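Local coordinates for protein beta-1,4-galactanase (Thielavia heterothallica, PDB 1HJS) that hydrolyses beta-1,4-D-galactosidic linkages in type I arabinogalactans as a family 53 glycoside hydrolase, at residues Val20-Thr25 and Thr314-Ser319; Ser100-Leu105 and Ala154-Ser159; Thr246-Ser251 and Lys264-Ser269. All coordinates share one frame; numbering follows the deposited sequence.

Contact 1. Residues Val20-Thr25 and Thr314-Ser319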
ATOM      1  N   VAL A  20     -22.551  -0.709  -6.844  1.00 18.71           N
ATOM      2  CA  VAL A  20     -21.755   0.077  -7.772  1.00 18.41           C
ATOM      3  C   VAL A  20     -21.503  -0.657  -9.083  1.00 18.65           C
ATOM      4  O   VAL A  20     -21.078  -1.810  -9.097  1.00 18.19           O
ATOM      5  CB  VAL A  20     -20.390   0.465  -7.169  1.00 18.32           C
ATOM      6  CG1 VAL A  20     -19.575   1.236  -8.200  1.00 17.76           C
ATOM      7  CG2 VAL A  20     -20.590   1.303  -5.925  1.00 16.95           C
ATOM      8  N   SER A  21     -21.778   0.029 -10.184  1.00 18.98           N
ATOM      9  CA  SER A  21     -21.568  -0.526 -11.514  1.00 19.50           C
ATOM     10  C   SER A  21     -20.491   0.319 -12.170  1.00 19.16           C
ATOM     11  O   SER A  21     -20.751   1.446 -12.584  1.00 18.57           O
ATOM     12  CB  SER A  21     -22.857  -0.451 -12.332  1.00 20.72           C
ATOM     13  OG  SER A  21     -22.603  -0.787 -13.683  1.00 23.06           O
ATOM     14  N   TYR A  22     -19.281  -0.222 -12.261  1.00 18.79           N
ATOM     15  CA  TYR A  22     -18.172   0.515 -12.844  1.00 18.53           C
ATOM     16  C   TYR A  22     -18.218   0.620 -14.357  1.00 19.41           C
ATOM     17  O   TYR A  22     -18.604  -0.320 -15.054  1.00 19.60           O
ATOM     18  CB  TYR A  22     -16.850  -0.100 -12.392  1.00 17.36           C
ATOM     19  CG  TYR A  22     -16.594   0.104 -10.916  1.00 16.25           C
ATOM     20  CD1 TYR A  22     -16.347   1.380 -10.405  1.00 15.99           C
ATOM     21  CD2 TYR A  22     -16.617  -0.970 -10.028  1.00 15.70           C
ATOM     22  CE1 TYR A  22     -16.128   1.582  -9.040  1.00 14.48           C
ATOM     23  CE2 TYR A  22     -16.400  -0.780  -8.662  1.00 15.28           C
ATOM     24  CZ  TYR A  22     -16.154   0.499  -8.175  1.00 15.10           C
ATOM     25  OH  TYR A  22     -15.913   0.690  -6.826  1.00 14.34           O
ATOM     26  N   LYS A  23     -17.811   1.781 -14.855  1.00 20.19           N
ATOM     27  CA  LYS A  23     -17.818   2.048 -16.282  1.00 21.36           C
ATOM     28  C   LYS A  23     -16.516   2.682 -16.720  1.00 22.08           C
ATOM     29  O   LYS A  23     -15.872   3.414 -15.954  1.00 21.11           O
ATOM     30  CB  LYS A  23     -18.986   2.976 -16.616  1.00 21.68           C
ATOM     31  CG  LYS A  23     -20.300   2.523 -15.995  1.00 22.68           C
ATOM     32  CD  LYS A  23     -21.388   3.571 -16.143  1.00 23.96           C
ATOM     33  CE  LYS A  23     -22.663   3.157 -15.416  1.00 24.83           C
ATOM     34  NZ  LYS A  23     -22.486   3.075 -13.939  1.00 24.85           N
ATOM     35  N   ASN A  24     -16.142   2.387 -17.961  1.00 23.20           N
ATOM     36  CA  ASN A  24     -14.931   2.933 -18.537  1.00 25.52           C
ATOM     37  C   ASN A  24     -15.187   4.391 -18.879  1.00 26.22           C
ATOM     38  O   ASN A  24     -16.294   4.893 -18.687  1.00 25.86           O
ATOM     39  CB  ASN A  24     -14.531   2.163 -19.803  1.00 26.31           C
ATOM     40  CG  ASN A  24     -15.601   2.205 -20.887  1.00 27.97           C
ATOM     41  OD1 ASN A  24     -16.182   3.255 -21.171  1.00 28.72           O
ATOM     42  ND2 ASN A  24     -15.851   1.057 -21.512  1.00 28.00           N
ATOM     43  N   THR A  25     -14.163   5.060 -19.392  1.00 27.73           N
ATOM     44  CA  THR A  25     -14.273   6.463 -19.749  1.00 29.46           C
ATOM     45  C   THR A  25     -15.335   6.792 -20.811  1.00 30.27           C
ATOM     46  O   THR A  25     -15.791   7.931 -20.884  1.00 30.57           O
ATOM     47  CB  THR A  25     -12.889   7.016 -20.167  1.00 29.91           C
ATOM     48  OG1 THR A  25     -12.275   6.126 -21.108  1.00 30.59           O
ATOM     49  CG2 THR A  25     -11.984   7.142 -18.946  1.00 30.00           C
ATOM     50  N   THR A 314     -11.309  10.335  -5.092  1.00 12.52           N
ATOM     51  CA  THR A 314     -11.487   9.232  -6.028  1.00 12.28           C
ATOM     52  C   THR A 314     -11.173   9.646  -7.462  1.00 12.75           C
ATOM     53  O   THR A 314     -11.002  10.831  -7.762  1.00 12.26           O
ATOM     54  CB  THR A 314     -12.927   8.670  -5.968  1.00 12.40           C
ATOM     55  OG1 THR A 314     -13.858   9.671  -6.402  1.00 12.84           O
ATOM     56  CG2 THR A 314     -13.268   8.242  -4.548  1.00 11.93           C
ATOM     57  N   MET A 315     -11.085   8.652  -8.343  1.00 12.40           N
ATOM     58  CA  MET A 315     -10.805   8.885  -9.754  1.00 11.96           C
ATOM     59  C   MET A 315     -11.960   8.354 -10.602  1.00 12.35           C
ATOM     60  O   MET A 315     -11.793   8.057 -11.784  1.00 11.86           O
ATOM     61  CB  MET A 315      -9.494   8.198 -10.147  1.00 12.87           C
ATOM     62  CG  MET A 315      -8.280   8.715  -9.370  1.00 12.48           C
ATOM     63  SD  MET A 315      -6.728   7.935  -9.861  1.00 13.82           S
ATOM     64  CE  MET A 315      -6.323   8.892 -11.330  1.00 12.63           C
ATOM     65  N   PHE A 316     -13.126   8.231  -9.973  1.00 12.29           N
ATOM     66  CA  PHE A 316     -14.342   7.753 -10.630  1.00 13.23           C
ATOM     67  C   PHE A 316     -15.498   8.665 -10.232  1.00 13.62           C
ATOM     68  O   PHE A 316     -15.500   9.224  -9.134  1.00 13.12           O
ATOM     69  CB  PHE A 316     -14.675   6.322 -10.189  1.00 12.76           C
ATOM     70  CG  PHE A 316     -13.831   5.266 -10.845  1.00 12.48           C
ATOM     71  CD1 PHE A 316     -12.490   5.117 -10.512  1.00 12.43           C
ATOM     72  CD2 PHE A 316     -14.382   4.425 -11.807  1.00 12.80           C
ATOM     73  CE1 PHE A 316     -11.704   4.145 -11.127  1.00 12.64           C
ATOM     74  CE2 PHE A 316     -13.607   3.448 -12.431  1.00 12.99           C
ATOM     75  CZ  PHE A 316     -12.262   3.306 -12.091  1.00 13.38           C
ATOM     76  N   SER A 317     -16.481   8.811 -11.115  1.00 14.52           N
ATOM     77  CA  SER A 317     -17.640   9.650 -10.814  1.00 16.21           C
ATOM     78  C   SER A 317     -18.480   8.935  -9.766  1.00 17.20           C
ATOM     79  O   SER A 317     -18.260   7.758  -9.484  1.00 16.98           O
ATOM     80  CB  SER A 317     -18.495   9.869 -12.067  1.00 15.92           C
ATOM     81  OG  SER A 317     -19.175   8.682 -12.419  1.00 16.46           O
ATOM     82  N   GLN A 318     -19.452   9.638  -9.194  1.00 18.25           N
ATOM     83  CA  GLN A 318     -20.301   9.026  -8.183  1.00 20.02           C
ATOM     84  C   GLN A 318     -21.215   7.957  -8.768  1.00 20.16           C
ATOM     85  O   GLN A 318     -21.854   7.211  -8.029  1.00 20.99           O
ATOM     86  CB  GLN A 318     -21.113  10.096  -7.451  1.00 21.64           C
ATOM     87  CG  GLN A 318     -20.276  10.902  -6.468  1.00 23.70           C
ATOM     88  CD  GLN A 318     -19.666  10.034  -5.370  1.00 25.24           C
ATOM     89  OE1 GLN A 318     -20.383   9.471  -4.541  1.00 26.83           O
ATOM     90  NE2 GLN A 318     -18.342   9.916  -5.368  1.00 24.57           N
ATOM     91  N   SER A 319     -21.265   7.873 -10.094  1.00 20.32           N
ATOM     92  CA  SER A 319     -22.086   6.862 -10.754  1.00 20.76           C
ATOM     93  C   SER A 319     -21.216   5.659 -11.121  1.00 20.32           C
ATOM     94  O   SER A 319     -21.706   4.674 -11.675  1.00 20.86           O
ATOM     95  CB  SER A 319     -22.753   7.434 -12.010  1.00 20.70           C
ATOM     96  OG  SER A 319     -21.796   7.772 -12.997  1.00 23.66           O
TER
HETATM   97  O   HOH W   1     -23.018   2.688 -10.078  1.00 17.47           O

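Contact 2. Residues Ser100-Leu105 and Ala154-Ser159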
ATOM      1  N   SER A 100       0.381 -12.917  23.168  1.00 17.85           N
ATOM      2  CA  SER A 100       1.117 -11.672  23.384  1.00 18.49           C
ATOM      3  C   SER A 100       2.616 -11.823  23.609  1.00 18.10           C
ATOM      4  O   SER A 100       3.382 -10.923  23.274  1.00 17.61           O
ATOM      5  CB  SER A 100       0.527 -10.911  24.577  1.00 19.13           C
ATOM      6  OG  SER A 100      -0.784 -10.456  24.301  1.00 21.55           O
ATOM      7  N   ASP A 101       3.046 -12.943  24.188  1.00 17.91           N
ATOM      8  CA  ASP A 101       4.470 -13.119  24.448  1.00 17.76           C
ATOM      9  C   ASP A 101       5.233 -13.228  23.134  1.00 17.58           C
ATOM     10  O   ASP A 101       4.795 -13.906  22.206  1.00 16.90           O
ATOM     11  CB  ASP A 101       4.717 -14.353  25.319  1.00 18.34           C
ATOM     12  CG  ASP A 101       4.402 -15.646  24.603  1.00 18.90           C
ATOM     13  OD1 ASP A 101       3.208 -15.948  24.410  1.00 19.15           O
ATOM     14  OD2 ASP A 101       5.357 -16.356  24.229  1.00 19.47           O
ATOM     15  N   ILE A 102       6.381 -12.561  23.064  1.00 17.43           N
ATOM     16  CA  ILE A 102       7.195 -12.542  21.851  1.00 17.47           C
ATOM     17  C   ILE A 102       7.518 -13.908  21.237  1.00 17.74           C
ATOM     18  O   ILE A 102       7.405 -14.081  20.025  1.00 16.77           O
ATOM     19  CB  ILE A 102       8.508 -11.755  22.085  1.00 17.41           C
ATOM     20  CG1 ILE A 102       9.288 -11.642  20.776  1.00 16.93           C
ATOM     21  CG2 ILE A 102       9.343 -12.423  23.174  1.00 17.48           C
ATOM     22  CD1 ILE A 102       8.548 -10.883  19.677  1.00 16.97           C
ATOM     23  N   ASP A 103       7.907 -14.878  22.057  1.00 18.11           N
ATOM     24  CA  ASP A 103       8.232 -16.207  21.538  1.00 19.33           C
ATOM     25  C   ASP A 103       7.080 -16.824  20.748  1.00 19.09           C
ATOM     26  O   ASP A 103       7.240 -17.183  19.579  1.00 19.47           O
ATOM     27  CB  ASP A 103       8.631 -17.143  22.685  1.00 21.24           C
ATOM     28  CG  ASP A 103      10.056 -16.916  23.158  1.00 23.29           C
ATOM     29  OD1 ASP A 103      10.599 -15.813  22.934  1.00 24.40           O
ATOM     30  OD2 ASP A 103      10.636 -17.842  23.765  1.00 24.93           O
ATOM     31  N   ASN A 104       5.915 -16.942  21.376  1.00 18.46           N
ATOM     32  CA  ASN A 104       4.763 -17.528  20.710  1.00 18.31           C
ATOM     33  C   ASN A 104       4.181 -16.653  19.609  1.00 17.88           C
ATOM     34  O   ASN A 104       3.682 -17.162  18.603  1.00 17.66           O
ATOM     35  CB  ASN A 104       3.676 -17.866  21.733  1.00 20.06           C
ATOM     36  CG  ASN A 104       4.034 -19.071  22.579  1.00 21.44           C
ATOM     37  OD1 ASN A 104       4.364 -20.130  22.053  1.00 22.27           O
ATOM     38  ND2 ASN A 104       3.968 -18.917  23.896  1.00 22.34           N
ATOM     39  N   LEU A 105       4.236 -15.339  19.796  1.00 17.03           N
ATOM     40  CA  LEU A 105       3.713 -14.423  18.788  1.00 16.68           C
ATOM     41  C   LEU A 105       4.540 -14.520  17.509  1.00 16.83           C
ATOM     42  O   LEU A 105       3.992 -14.526  16.408  1.00 16.08           O
ATOM     43  CB  LEU A 105       3.738 -12.981  19.303  1.00 16.08           C
ATOM     44  CG  LEU A 105       3.280 -11.917  18.297  1.00 15.66           C
ATOM     45  CD1 LEU A 105       1.843 -12.193  17.857  1.00 15.56           C
ATOM     46  CD2 LEU A 105       3.385 -10.544  18.939  1.00 15.71           C
ATOM     47  N   ALA A 154      12.178  -6.334  15.176  1.00 14.41           N
ATOM     48  CA  ALA A 154      13.102  -6.998  14.263  1.00 15.11           C
ATOM     49  C   ALA A 154      12.817  -8.497  14.223  1.00 15.62           C
ATOM     50  O   ALA A 154      12.815  -9.112  13.159  1.00 14.88           O
ATOM     51  CB  ALA A 154      14.548  -6.748  14.697  1.00 14.96           C
ATOM     52  N   ARG A 155      12.572  -9.078  15.394  1.00 15.88           N
ATOM     53  CA  ARG A 155      12.296 -10.504  15.494  1.00 17.06           C
ATOM     54  C   ARG A 155      11.002 -10.874  14.773  1.00 16.35           C
ATOM     55  O   ARG A 155      10.942 -11.871  14.046  1.00 15.13           O
ATOM     56  CB  ARG A 155      12.207 -10.905  16.964  1.00 19.21           C
ATOM     57  CG  ARG A 155      11.817 -12.346  17.190  1.00 23.04           C
ATOM     58  CD  ARG A 155      12.919 -13.105  17.908  1.00 26.56           C
ATOM     59  NE  ARG A 155      12.362 -13.993  18.925  1.00 29.11           N
ATOM     60  CZ  ARG A 155      12.404 -13.757  20.232  1.00 29.89           C
ATOM     61  NH1 ARG A 155      12.986 -12.658  20.702  1.00 30.51           N
ATOM     62  NH2 ARG A 155      11.848 -14.616  21.071  1.00 30.17           N
ATOM     63  N   LEU A 156       9.966 -10.071  14.980  1.00 15.05           N
ATOM     64  CA  LEU A 156       8.684 -10.322  14.339  1.00 14.73           C
ATOM     65  C   LEU A 156       8.808 -10.227  12.818  1.00 14.20           C
ATOM     66  O   LEU A 156       8.331 -11.106  12.094  1.00 14.24           O
ATOM     67  CB  LEU A 156       7.635  -9.327  14.852  1.00 14.60           C
ATOM     68  CG  LEU A 156       7.192  -9.514  16.309  1.00 14.72           C
ATOM     69  CD1 LEU A 156       6.354  -8.320  16.752  1.00 14.82           C
ATOM     70  CD2 LEU A 156       6.392 -10.807  16.444  1.00 14.02           C
ATOM     71  N   LEU A 157       9.453  -9.170  12.333  1.00 13.50           N
ATOM     72  CA  LEU A 157       9.615  -8.990  10.893  1.00 13.39           C
ATOM     73  C   LEU A 157      10.452 -10.115  10.282  1.00 13.99           C
ATOM     74  O   LEU A 157      10.196 -10.549   9.153  1.00 13.62           O
ATOM     75  CB  LEU A 157      10.238  -7.620  10.593  1.00 12.33           C
ATOM     76  CG  LEU A 157       9.337  -6.435  10.967  1.00 12.60           C
ATOM     77  CD1 LEU A 157      10.054  -5.127  10.686  1.00 12.18           C
ATOM     78  CD2 LEU A 157       8.036  -6.507  10.175  1.00 12.04           C
ATOM     79  N   HIS A 158      11.441 -10.600  11.031  1.00 14.28           N
ATOM     80  CA  HIS A 158      12.281 -11.699  10.549  1.00 15.50           C
ATOM     81  C   HIS A 158      11.408 -12.938  10.361  1.00 15.39           C
ATOM     82  O   HIS A 158      11.528 -13.654   9.364  1.00 15.73           O
ATOM     83  CB  HIS A 158      13.400 -12.000  11.553  1.00 16.57           C
ATOM     84  CG  HIS A 158      14.296 -13.131  11.146  1.00 18.29           C
ATOM     85  ND1 HIS A 158      15.209 -13.028  10.116  1.00 19.07           N
ATOM     86  CD2 HIS A 158      14.416 -14.390  11.629  1.00 18.39           C
ATOM     87  CE1 HIS A 158      15.853 -14.175   9.985  1.00 18.65           C
ATOM     88  NE2 HIS A 158      15.392 -15.017  10.891  1.00 18.79           N
ATOM     89  N   SER A 159      10.523 -13.184  11.324  1.00 15.19           N
ATOM     90  CA  SER A 159       9.625 -14.331  11.265  1.00 15.07           C
ATOM     91  C   SER A 159       8.654 -14.217  10.098  1.00 15.10           C
ATOM     92  O   SER A 159       8.405 -15.199   9.397  1.00 14.16           O
ATOM     93  CB  SER A 159       8.841 -14.461  12.571  1.00 15.49           C
ATOM     94  OG  SER A 159       9.707 -14.775  13.650  1.00 17.54           O
TER

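Contact 3. Residues Thr246-Ser251 and Lys264-Ser269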
ATOM      1  N   THR A 246      -1.034   6.983  -2.136  1.00 11.24           N
ATOM      2  CA  THR A 246      -1.068   8.412  -2.427  1.00 11.01           C
ATOM      3  C   THR A 246      -2.452   8.772  -2.965  1.00 11.35           C
ATOM      4  O   THR A 246      -3.178   7.910  -3.476  1.00 11.17           O
ATOM      5  CB  THR A 246       0.032   8.828  -3.442  1.00 11.03           C
ATOM      6  OG1 THR A 246       0.166  10.259  -3.444  1.00  9.75           O
ATOM      7  CG2 THR A 246      -0.319   8.360  -4.850  1.00 10.39           C
ATOM      8  N   ASN A 247      -2.814  10.042  -2.820  1.00 11.26           N
ATOM      9  CA  ASN A 247      -4.108  10.570  -3.251  1.00 11.76           C
ATOM     10  C   ASN A 247      -3.926  12.034  -3.654  1.00 12.00           C
ATOM     11  O   ASN A 247      -2.974  12.690  -3.227  1.00 11.33           O
ATOM     12  CB  ASN A 247      -5.108  10.603  -2.084  1.00 11.51           C
ATOM     13  CG  ASN A 247      -5.885   9.310  -1.885  1.00 11.58           C
ATOM     14  OD1 ASN A 247      -6.630   9.194  -0.913  1.00 11.36           O
ATOM     15  ND2 ASN A 247      -5.736   8.351  -2.796  1.00 10.86           N
ATOM     16  N   TRP A 248      -4.845  12.524  -4.481  1.00 12.13           N
ATOM     17  CA  TRP A 248      -4.904  13.936  -4.853  1.00 12.52           C
ATOM     18  C   TRP A 248      -6.392  14.194  -5.042  1.00 13.07           C
ATOM     19  O   TRP A 248      -7.079  13.454  -5.748  1.00 12.92           O
ATOM     20  CB  TRP A 248      -4.151  14.283  -6.134  1.00 12.12           C
ATOM     21  CG  TRP A 248      -4.215  15.773  -6.353  1.00 11.62           C
ATOM     22  CD1 TRP A 248      -5.091  16.448  -7.155  1.00 11.84           C
ATOM     23  CD2 TRP A 248      -3.454  16.773  -5.663  1.00 12.16           C
ATOM     24  NE1 TRP A 248      -4.923  17.806  -7.005  1.00 11.91           N
ATOM     25  CE2 TRP A 248      -3.925  18.033  -6.095  1.00 12.26           C
ATOM     26  CE3 TRP A 248      -2.420  16.726  -4.714  1.00 12.01           C
ATOM     27  CZ2 TRP A 248      -3.399  19.240  -5.613  1.00 12.56           C
ATOM     28  CZ3 TRP A 248      -1.895  17.924  -4.234  1.00 12.74           C
ATOM     29  CH2 TRP A 248      -2.388  19.166  -4.686  1.00 12.52           C
ATOM     30  N   PRO A 249      -6.913  15.251  -4.413  1.00 13.73           N
ATOM     31  CA  PRO A 249      -8.339  15.540  -4.536  1.00 13.68           C
ATOM     32  C   PRO A 249      -8.870  16.209  -5.790  1.00 14.46           C
ATOM     33  O   PRO A 249      -8.188  17.022  -6.424  1.00 14.33           O
ATOM     34  CB  PRO A 249      -8.620  16.372  -3.284  1.00 13.94           C
ATOM     35  CG  PRO A 249      -7.371  17.147  -3.117  1.00 14.67           C
ATOM     36  CD  PRO A 249      -6.259  16.165  -3.454  1.00 13.71           C
ATOM     37  N   ILE A 250     -10.095  15.836  -6.151  1.00 14.81           N
ATOM     38  CA  ILE A 250     -10.777  16.461  -7.274  1.00 16.09           C
ATOM     39  C   ILE A 250     -11.690  17.488  -6.604  1.00 16.25           C
ATOM     40  O   ILE A 250     -12.327  18.309  -7.259  1.00 16.60           O
ATOM     41  CB  ILE A 250     -11.616  15.457  -8.111  1.00 16.51           C
ATOM     42  CG1 ILE A 250     -12.590  14.687  -7.228  1.00 16.58           C
ATOM     43  CG2 ILE A 250     -10.690  14.512  -8.858  1.00 16.11           C
ATOM     44  CD1 ILE A 250     -13.474  13.729  -8.014  1.00 17.36           C
ATOM     45  N   SER A 251     -11.728  17.432  -5.276  1.00 16.21           N
ATOM     46  CA  SER A 251     -12.524  18.359  -4.478  1.00 16.67           C
ATOM     47  C   SER A 251     -12.035  18.382  -3.033  1.00 16.66           C
ATOM     48  O   SER A 251     -11.946  17.341  -2.383  1.00 15.45           O
ATOM     49  CB  SER A 251     -14.006  17.972  -4.517  1.00 17.18           C
ATOM     50  OG  SER A 251     -14.782  18.894  -3.771  1.00 19.19           O
ATOM     51  N   LYS A 264       0.815  23.604  -4.231  1.00 25.98           N
ATOM     52  CA  LYS A 264      -0.256  24.587  -4.065  1.00 27.31           C
ATOM     53  C   LYS A 264      -0.870  25.092  -5.364  1.00 27.51           C
ATOM     54  O   LYS A 264      -2.003  25.575  -5.374  1.00 28.14           O
ATOM     55  CB  LYS A 264       0.242  25.788  -3.256  1.00 28.29           C
ATOM     56  CG  LYS A 264       0.072  25.644  -1.755  1.00 29.87           C
ATOM     57  CD  LYS A 264       0.358  26.966  -1.055  1.00 31.75           C
ATOM     58  CE  LYS A 264      -0.112  26.957   0.393  1.00 32.68           C
ATOM     59  NZ  LYS A 264       0.639  25.991   1.241  1.00 33.67           N
ATOM     60  N   ASN A 265      -0.142  24.996  -6.465  1.00 27.14           N
ATOM     61  CA  ASN A 265      -0.703  25.475  -7.715  1.00 26.88           C
ATOM     62  C   ASN A 265      -1.462  24.407  -8.483  1.00 25.27           C
ATOM     63  O   ASN A 265      -2.114  24.702  -9.486  1.00 25.65           O
ATOM     64  CB  ASN A 265       0.383  26.092  -8.588  1.00 29.18           C
ATOM     65  CG  ASN A 265       0.796  27.466  -8.096  1.00 31.41           C
ATOM     66  OD1 ASN A 265      -0.051  28.336  -7.868  1.00 33.45           O
ATOM     67  ND2 ASN A 265       2.098  27.671  -7.926  1.00 32.41           N
ATOM     68  N   ILE A 266      -1.384  23.167  -8.009  1.00 22.72           N
ATOM     69  CA  ILE A 266      -2.105  22.085  -8.662  1.00 20.27           C
ATOM     70  C   ILE A 266      -3.571  22.215  -8.253  1.00 19.37           C
ATOM     71  O   ILE A 266      -3.895  22.243  -7.068  1.00 18.33           O
ATOM     72  CB  ILE A 266      -1.583  20.700  -8.230  1.00 19.37           C
ATOM     73  CG1 ILE A 266      -0.094  20.573  -8.568  1.00 18.39           C
ATOM     74  CG2 ILE A 266      -2.370  19.609  -8.947  1.00 18.71           C
ATOM     75  CD1 ILE A 266       0.518  19.237  -8.186  1.00 17.77           C
ATOM     76  N   PRO A 267      -4.478  22.298  -9.235  1.00 18.45           N
ATOM     77  CA  PRO A 267      -5.905  22.428  -8.941  1.00 17.97           C
ATOM     78  C   PRO A 267      -6.549  21.132  -8.466  1.00 17.87           C
ATOM     79  O   PRO A 267      -6.038  20.040  -8.723  1.00 17.10           O
ATOM     80  CB  PRO A 267      -6.481  22.887 -10.275  1.00 18.86           C
ATOM     81  CG  PRO A 267      -5.636  22.129 -11.258  1.00 18.59           C
ATOM     82  CD  PRO A 267      -4.236  22.312 -10.690  1.00 18.88           C
ATOM     83  N   PHE A 268      -7.668  21.265  -7.758  1.00 17.02           N
ATOM     84  CA  PHE A 268      -8.409  20.102  -7.289  1.00 17.10           C
ATOM     85  C   PHE A 268      -9.367  19.768  -8.421  1.00 16.82           C
ATOM     86  O   PHE A 268     -10.452  20.350  -8.525  1.00 16.32           O
ATOM     87  CB  PHE A 268      -9.194  20.428  -6.016  1.00 17.17           C
ATOM     88  CG  PHE A 268      -8.326  20.822  -4.858  1.00 17.78           C
ATOM     89  CD1 PHE A 268      -7.133  20.150  -4.607  1.00 17.52           C
ATOM     90  CD2 PHE A 268      -8.707  21.853  -4.006  1.00 17.61           C
ATOM     91  CE1 PHE A 268      -6.331  20.498  -3.523  1.00 18.03           C
ATOM     92  CE2 PHE A 268      -7.910  22.211  -2.916  1.00 18.20           C
ATOM     93  CZ  PHE A 268      -6.720  21.532  -2.674  1.00 17.96           C
ATOM     94  N   SER A 269      -8.942  18.845  -9.277  1.00 16.01           N
ATOM     95  CA  SER A 269      -9.723  18.426 -10.431  1.00 16.32           C
ATOM     96  C   SER A 269      -9.039  17.206 -11.031  1.00 16.20           C
ATOM     97  O   SER A 269      -7.926  16.865 -10.642  1.00 15.98           O
ATOM     98  CB  SER A 269      -9.733  19.539 -11.474  1.00 16.15           C
ATOM     99  OG  SER A 269      -8.416  19.776 -11.947  1.00 15.43           O
TER

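Contact 1. Residues Val20-Thr25 and Thr314-Ser319
K23 carries the polar half of this meeting of two loops. From its CB the chain sets out with CG beside the backbone N (chi1 -48°), runs extended as far as CE, and turns at the last torsion (chi4 65°). CE passes 4.1 Å from the S319 carbonyl O, and the bend lets NZ donate a hydrogen bond to that same S319 O at 2.9 Å, from above the carbonyl plane. NZ also donates to S21 O at 2.7 Å, in the plane of that carbonyl. One ammonium thus holds two acceptors, S21 O and S319 O, only 3.5 Å apart. An alanine in place of K23 would remove that positive charge and would probably leave S21 O and S319 O close together without the ammonium to bridge them, and the loops less firmly joined. In this TIM barrel of clan GH-A, the contact ties the loop after helix 12-17 to the chain beyond the last barrel strand, 290-296. A water accepts from S21 N and donates to S319 O. On the buried side Y22 turns its edge to the face of F316, offset, with planes at 75° and Y22 CD1 3.9 Å from F316 CD2. Y22 OH bonds to A299 O, and L32 of helix 32-38 touches both side chains.

Contact 2. Residues Ser100-Leu105 and Ala154-Ser159
R155, L156 and I102 bury the most surface where helices 102-122 and 150-165 meet. The I102 side chain points at the other helix with CG1 anti to its backbone N and serves two partners. Its CG1 lies over the centre of one face of the R155 guanidinium, 3.8 Å from R155 CZ, while its CD1 reaches 3.9 Å from L156 CG. The isoleucine therefore packs between a charged group and an apolar one. R155 gets there along a chain bent twice: CG is anti to the backbone N, but chi2 (118°) and chi3 (139°) both lie well off staggered values. With one face of the guanidinium on I102, its edge meets D103. D103 OD1 comes to 2.5 Å from R155 NH2 in a very short salt bridge, the carboxylate turned 65° from the guanidinium plane, so the two groups meet through one oxygen and one nitrogen rather than as a flat two-pronged pair. L156, its CG beside the backbone N, sends CD2 across L105 at about a right angle, 3.8 Å from L105 CG, in the buried part of the contact. The start of helix 102-122 is fixed by D101 at the N-cap, whose OD2 accepts from N104 N at 3.0 Å. D101 OD1 offers its syn lone pair to N104 ND2, which holds that amide beside the helix end; N104, with W107, K108 and N111, neighbours a protein-linked NAG sugar. The two helices are consecutive in the outer layer of the barrel, flanking strand 129-132 along the chain, and their packing continues along helix 102-122, where S106 lies against R155, L156 and S159, and L109 against L156.

Contact 3. Residues Thr246-Ser251 and Lys264-Ser269
One hydrogen bond joins the segments: W248 NE1 donates to P267 O at 3.0 Å. It is nearly straight (165° at the hydrogen) and lies close to the indole plane, but the nitrogen approaches from above the carbonyl plane, 40° out of it. Apolar packing covers the faces of the indole, which extends from the backbone with CG anti to N. I266 CG2 sits 3.2 Å above one face, offset toward the rim, and P249 CD covers the opposite face, so the ring is clamped by one residue from each segment. F268 packs against P249: its CD1 is 3.4 Å from P249 CG, and its ring meets the six-membered ring of W248 obliquely, planes at 41°. F259 adds a further ring next to both aromatics. Backbone contacts complete the join. F268 CA lies 3.2 Å from P249 O in a CA-H...O contact, whereas I250 O and F268 O, two acceptors, come within 3.0 Å of each other. The CA atoms of the two segments come nearest at I250 and S269, 3.9 Å apart. There I250 and S251 form a classic beta bulge opposite D312, just before the C252-C310 disulfide. S269 is the N-cap of helix 270-285, its OG accepting from G272 N. Both segments belong to the long connection from barrel strand 240-245, which ends at the probable nucleophile E245, to helix 270-285, whose F276 stacks on W248 and touches I266, and whose Q273 bonds to W248 O.

All three contacts belong to one eight-stranded TIM barrel, but they are spread unevenly round it. Contacts 1 and 3 are neighbours, centres about 18 Å apart, and touch where T314 O packs on I250 CD1; Q273 of helix 270-285 bonds to both T314 and W248. Contact 2 lies across the chain's centre, its own centre about 42 Å from that of contact 1 and 41 Å from that of contact 3. Along the chain, the segments of contact 1 are separated by 288 residues, and between them contact 2 closes before contact 3 opens. On one side, contact 1 brings early and late loops together and contact 3 folds one connection on itself, while contact 2 joins consecutive outer helices on the other.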